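Local coordinates for protein NalD (Pseudomonas aeruginosa PAO1, PDB 5DAJ) that represses expression of the MexAB-OprM multidrug efflux pump as a TetR-family regulator, probably by binding DNA, and responds to novobiocin, whose binding induces expression of the pump, at residues F174-W177 against L178-P181; N59-L62 against N63-R66; T158-I161 against A162-L166. One frame throughout, in Å; residues are numbered along the deposited sequence.

Interaction 1. Residues F174-W177 against L178-P181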
# COMPACT_ATOMS: atom_id res chain seq x y z
N PHE A 174 0.46 -0.80 7.40
CA PHE A 174 0.68 0.66 7.31
C PHE A 174 -0.35 1.29 6.38
O PHE A 174 -1.02 2.25 6.73
CB PHE A 174 2.09 0.99 6.81
CG PHE A 174 3.13 1.02 7.89
CD1 PHE A 174 3.30 -0.05 8.75
CD2 PHE A 174 3.97 2.12 8.03
CE1 PHE A 174 4.26 -0.01 9.74
CE2 PHE A 174 4.94 2.17 9.02
CZ PHE A 174 5.09 1.09 9.87
N ASN A 175 -0.48 0.70 5.20
CA ASN A 175 -1.38 1.23 4.18
C ASN A 175 -2.84 1.22 4.62
O ASN A 175 -3.53 2.24 4.53
CB ASN A 175 -1.25 0.43 2.88
CG ASN A 175 -1.44 1.28 1.66
OD1 ASN A 175 -2.56 1.46 1.19
ND2 ASN A 175 -0.34 1.83 1.14
N ASP A 176 -3.29 0.06 5.11
CA ASP A 176 -4.67 -0.11 5.62
C ASP A 176 -4.96 0.88 6.73
O ASP A 176 -5.96 1.59 6.69
CB ASP A 176 -4.93 -1.54 6.12
CG ASP A 176 -5.68 -2.41 5.13
OD1 ASP A 176 -6.30 -1.89 4.18
OD2 ASP A 176 -5.67 -3.65 5.30
N TRP A 177 -4.09 0.92 7.73
CA TRP A 177 -4.34 1.73 8.93
C TRP A 177 -4.36 3.22 8.63
O TRP A 177 -5.22 3.94 9.11
CB TRP A 177 -3.34 1.46 10.05
CG TRP A 177 -3.79 2.10 11.31
CD1 TRP A 177 -4.72 1.61 12.18
CD2 TRP A 177 -3.37 3.35 11.84
NE1 TRP A 177 -4.90 2.48 13.22
CE2 TRP A 177 -4.08 3.56 13.04
CE3 TRP A 177 -2.45 4.32 11.42
CZ2 TRP A 177 -3.90 4.70 13.83
CZ3 TRP A 177 -2.28 5.45 12.21
CH2 TRP A 177 -3.00 5.63 13.40
N LEU A 178 -3.39 3.67 7.84
CA LEU A 178 -3.31 5.08 7.43
C LEU A 178 -4.50 5.49 6.55
O LEU A 178 -4.96 6.62 6.64
CB LEU A 178 -2.01 5.36 6.71
CG LEU A 178 -0.75 5.25 7.56
CD1 LEU A 178 0.50 5.17 6.68
CD2 LEU A 178 -0.64 6.40 8.54
N ARG A 179 -4.99 4.58 5.72
CA ARG A 179 -6.21 4.79 4.92
C ARG A 179 -7.45 4.87 5.84
O ARG A 179 -8.28 5.74 5.68
CB ARG A 179 -6.39 3.67 3.89
CG ARG A 179 -7.61 3.82 2.97
CD ARG A 179 -7.81 2.63 2.05
NE ARG A 179 -7.68 1.35 2.77
CZ ARG A 179 -8.61 0.81 3.54
NH1 ARG A 179 -9.80 1.38 3.72
NH2 ARG A 179 -8.36 -0.34 4.15
N ASP A 180 -7.55 3.92 6.77
CA ASP A 180 -8.69 3.82 7.71
C ASP A 180 -8.20 3.40 9.11
O ASP A 180 -8.04 2.21 9.38
CB ASP A 180 -9.73 2.82 7.20
CG ASP A 180 -10.92 2.64 8.15
OD1 ASP A 180 -11.06 3.42 9.11
OD2 ASP A 180 -11.71 1.70 7.93
N PRO A 181 -7.96 4.37 10.01
CA PRO A 181 -7.46 4.06 11.36
C PRO A 181 -8.45 3.40 12.32
O PRO A 181 -8.07 3.01 13.41
CB PRO A 181 -7.01 5.43 11.91
CG PRO A 181 -7.64 6.45 11.05
CD PRO A 181 -7.89 5.82 9.71
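W177 and P181 meet with their side chains at about a right angle, the proline lying over one face of the indole. P181 CA sits 3.7 Å from the centroid of the W177 five-membered ring and 18° off its normal, which meets the criterion for a CH-pi contact. P181 CB extends the same cover toward the six-membered ring, 3.7 Å from W177 CE2. L178 also crosses the indole nearly perpendicularly, its CD2 branch coming 4.0 Å from W177 CE3. F184 brings a further ring, inclined to the indole.

D176 and R179 behave differently: they run alongside each other and point the same way. A bend at chi3 (46°) turns the arginine back, and R179 NH2 forms a salt bridge to D176 OD1 at 2.6 Å. The oxygen lies in the guanidinium plane, yet the nitrogen approaches from above the carboxylate plane, the two planes being 79° apart. In the backbone, D180 N donates to D176 O at 2.8 Å just where D180 leaves helical geometry.

Both charged groups also reach the second subunit, D176 OD2 bonding to its H167 and R179 NH1 to its N130. The ion pair thus probably orients two polar groups for the dimer interface, while the proline, just past the helix end, lies on the indole face through CH-pi and apolar contact.

Interaction 2. Residues N59-L62 against N63-R66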
# COMPACT_ATOMS: atom_id res chain seq x y z
N ASN A 59 11.96 13.85 -0.72
CA ASN A 59 12.89 12.83 -0.27
C ASN A 59 13.59 13.18 1.05
O ASN A 59 13.77 12.32 1.93
CB ASN A 59 13.94 12.57 -1.35
CG ASN A 59 14.29 11.11 -1.49
OD1 ASN A 59 15.44 10.74 -1.42
ND2 ASN A 59 13.29 10.27 -1.67
N GLU A 60 14.01 14.44 1.17
CA GLU A 60 14.60 14.97 2.40
C GLU A 60 13.60 14.89 3.55
O GLU A 60 13.97 14.62 4.69
CB GLU A 60 15.05 16.42 2.22
CG GLU A 60 16.28 16.58 1.34
CD GLU A 60 17.52 15.94 1.93
OE1 GLU A 60 17.92 16.32 3.06
OE2 GLU A 60 18.09 15.04 1.27
N MSE A 61 12.33 15.10 3.22
CA MSE A 61 11.25 15.01 4.20
C MSE A 61 11.14 13.59 4.72
O MSE A 61 11.14 13.36 5.93
CB MSE A 61 9.92 15.47 3.60
CG MSE A 61 8.80 15.53 4.62
SE MSE A 61 7.09 15.90 3.72
CE MSE A 61 7.49 17.81 3.65
N LEU A 62 11.09 12.62 3.83
CA LEU A 62 11.01 11.23 4.21
C LEU A 62 12.18 10.76 5.03
O LEU A 62 12.04 9.98 5.92
CB LEU A 62 10.92 10.37 2.98
CG LEU A 62 9.64 10.53 2.21
CD1 LEU A 62 9.81 9.94 0.84
CD2 LEU A 62 8.52 9.84 2.93
N ASN A 63 13.34 11.24 4.72
CA ASN A 63 14.57 10.93 5.47
C ASN A 63 14.48 11.24 6.96
O ASN A 63 15.10 10.54 7.76
CB ASN A 63 15.77 11.69 4.91
CG ASN A 63 16.35 11.06 3.68
OD1 ASN A 63 15.94 9.98 3.24
ND2 ASN A 63 17.35 11.73 3.11
N GLN A 64 13.71 12.27 7.31
CA GLN A 64 13.46 12.63 8.72
C GLN A 64 12.87 11.47 9.53
O GLN A 64 12.98 11.44 10.75
CB GLN A 64 12.50 13.83 8.82
CG GLN A 64 12.97 15.14 8.19
CD GLN A 64 11.90 16.23 8.20
OE1 GLN A 64 12.09 17.30 8.79
NE2 GLN A 64 10.78 15.97 7.55
N VAL A 65 12.24 10.52 8.83
CA VAL A 65 11.41 9.45 9.40
C VAL A 65 11.91 8.01 9.12
O VAL A 65 11.40 7.05 9.71
CB VAL A 65 9.95 9.69 8.92
CG1 VAL A 65 9.20 8.43 8.50
CG2 VAL A 65 9.21 10.48 9.99
N ARG A 66 12.92 7.85 8.28
CA ARG A 66 13.50 6.54 7.93
C ARG A 66 14.69 6.06 8.75
O ARG A 66 15.58 6.82 9.03
CB ARG A 66 14.03 6.62 6.51
CG ARG A 66 13.04 6.45 5.40
CD ARG A 66 13.82 6.36 4.11
NE ARG A 66 13.07 6.76 2.94
CZ ARG A 66 13.51 7.65 2.07
NH1 ARG A 66 14.68 8.24 2.27
NH2 ARG A 66 12.79 7.97 1.02
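Q64 and M61 are brought together by the glutamine's torsions: chi1 of -62° sets Q64 CG beside its own backbone N, and the chain then runs extended, carrying the amide back along the preceding turn. Q64 NE2 there donates to M61 O at 3.1 Å, in the carbonyl plane and on a lone pair, with the oxygen also close to the plane of the glutamine amide. The backbone N of Q64 reaches M61 O at 3.1 Å as well, but from above the carbonyl plane, so two donors from one residue hold this oxygen from different directions. M61 is a selenomethionine, and its CG lies 3.6 Å from Q64 NE2.

R66 uses a similar first torsion (-81°) followed by an extended chain, which returns its guanidinium over the side chain of L62. L62 CB stands 3.6 Å above one face of the guanidinium, offset toward the rim, and R66 NH2 passes 3.6 Å from L62 CD1. N59 ND2 lies at the edge, in the guanidinium plane, with the planes of amide and guanidinium 62° apart.

The backbone bonds are mixed. N63 N to N59 O spans four residues and V65 N to L62 O, at 3.0 Å, spans three; a weak bond from R66 N, again four back, shares the latter acceptor.

Outside the two segments, M61 packs on F23 of helix 6-26, L62 on I108 of helix 103-114 and R66 on F132 of helix 123-145. Chemically, the glutamine amide adds a side-chain donor to the M61 carbonyl, which the Q64 backbone N also uses. The arginine meets leucine through its flat face, an apolar contact, whereas N59 ND2 and R66 NH2, 3.6 Å apart, are both donors and merely lie near each other.

Interaction 3. Residues T158-I161 against A162-L166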
# COMPACT_ATOMS: atom_id res chain seq x y z
N THR A 158 11.42 -20.39 1.31
CA THR A 158 12.76 -19.88 1.03
C THR A 158 12.94 -18.49 1.65
O THR A 158 11.95 -17.79 1.88
CB THR A 158 13.03 -19.78 -0.48
OG1 THR A 158 12.12 -18.85 -1.08
CG2 THR A 158 12.87 -21.14 -1.15
N PRO A 159 14.19 -18.09 1.91
CA PRO A 159 14.44 -16.72 2.38
C PRO A 159 13.90 -15.62 1.47
O PRO A 159 13.44 -14.58 1.95
CB PRO A 159 15.97 -16.64 2.44
CG PRO A 159 16.41 -18.04 2.66
CD PRO A 159 15.42 -18.90 1.92
N ARG A 160 13.97 -15.85 0.16
CA ARG A 160 13.48 -14.87 -0.82
C ARG A 160 12.00 -14.57 -0.58
O ARG A 160 11.61 -13.41 -0.45
CB ARG A 160 13.69 -15.40 -2.24
CG ARG A 160 13.25 -14.45 -3.35
CD ARG A 160 13.53 -15.03 -4.72
NE ARG A 160 12.72 -16.21 -4.99
CZ ARG A 160 11.52 -16.22 -5.58
NH1 ARG A 160 10.95 -15.11 -6.00
NH2 ARG A 160 10.88 -17.38 -5.73
N ILE A 161 11.20 -15.63 -0.51
CA ILE A 161 9.74 -15.54 -0.33
C ILE A 161 9.38 -15.02 1.05
O ILE A 161 8.47 -14.20 1.19
CB ILE A 161 9.06 -16.91 -0.55
CG1 ILE A 161 9.19 -17.37 -2.01
CG2 ILE A 161 7.58 -16.88 -0.16
CD1 ILE A 161 8.55 -16.46 -3.05
N ALA A 162 10.08 -15.51 2.06
CA ALA A 162 9.84 -15.11 3.45
C ALA A 162 9.98 -13.60 3.65
O ALA A 162 9.10 -12.96 4.22
CB ALA A 162 10.79 -15.85 4.39
N SER A 163 11.08 -13.04 3.16
CA SER A 163 11.33 -11.59 3.31
C SER A 163 10.27 -10.76 2.60
O SER A 163 9.89 -9.69 3.08
CB SER A 163 12.72 -11.20 2.80
OG SER A 163 12.90 -11.64 1.47
N ARG A 164 9.81 -11.26 1.46
CA ARG A 164 8.82 -10.54 0.64
C ARG A 164 7.42 -10.66 1.22
O ARG A 164 6.68 -9.69 1.22
CB ARG A 164 8.85 -11.02 -0.80
CG ARG A 164 10.06 -10.48 -1.53
CD ARG A 164 10.50 -11.34 -2.68
NE ARG A 164 11.66 -10.74 -3.34
CZ ARG A 164 12.91 -10.77 -2.88
NH1 ARG A 164 13.21 -11.33 -1.72
NH2 ARG A 164 13.87 -10.21 -3.59
N ALA A 165 7.07 -11.85 1.70
CA ALA A 165 5.80 -12.05 2.40
C ALA A 165 5.71 -11.15 3.62
O ALA A 165 4.72 -10.44 3.81
CB ALA A 165 5.63 -13.51 2.81
N LEU A 166 6.79 -11.14 4.41
CA LEU A 166 6.84 -10.32 5.63
C LEU A 166 6.70 -8.84 5.32
O LEU A 166 5.88 -8.16 5.91
CB LEU A 166 8.13 -10.55 6.41
CG LEU A 166 8.29 -9.69 7.68
CD1 LEU A 166 7.12 -9.84 8.64
CD2 LEU A 166 9.57 -10.04 8.40
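S163 and R164 converge on the carbonyls of P159 and R160, and this is the compact part of the contact. S163 OG lies 3.0 Å from P159 O and 2.9 Å from R160 O; its single proton could serve either. R160 O also accepts from R164 NH1 at 2.9 Å, and R160 CG stands 3.5 Å above one face of the R164 guanidinium, offset toward the rim. The same guanidinium forms a salt bridge with E141 of helix 123-145.

The T158 side chain is held more loosely. Partly exposed, it occupies the N-cap position, but its bond from I161 N to OG1 is weak at 3.4 Å. R160 is also partly exposed, yet paired: a bend at chi3 (66°) turns its guanidinium across I161 CD1, and its charged end forms a salt bridge with D189 of the second subunit. A162 and A165, by contrast, are buried against L201 and M197 of helix 186-201.

The arrangement is that of an N-capped first turn with proline directly after the cap, opening a helix that contributes to the dimer interface, consistent with the C-terminal regulatory domain of TetR-family repressors.

How the interactions relate
Interactions 1 and 3 mark the two ends of helix 159-179: their centres lie 23 Å apart and their nearest atoms about 9 Å apart. Both touch the second subunit, so this one helix meets the partner chain near its start and near its finish. Interaction 2 comes much earlier in the chain, after the predicted helix-turn-helix, and no other chain of the assembly touches it. Its centre is 20 Å from that of interaction 1 and 26 Å from that of interaction 3. Helix 103-114 lies against both interactions 1 and 2, whose nearest atoms stay about 8 Å apart, between the probable DNA-binding region and the part facing the second subunit.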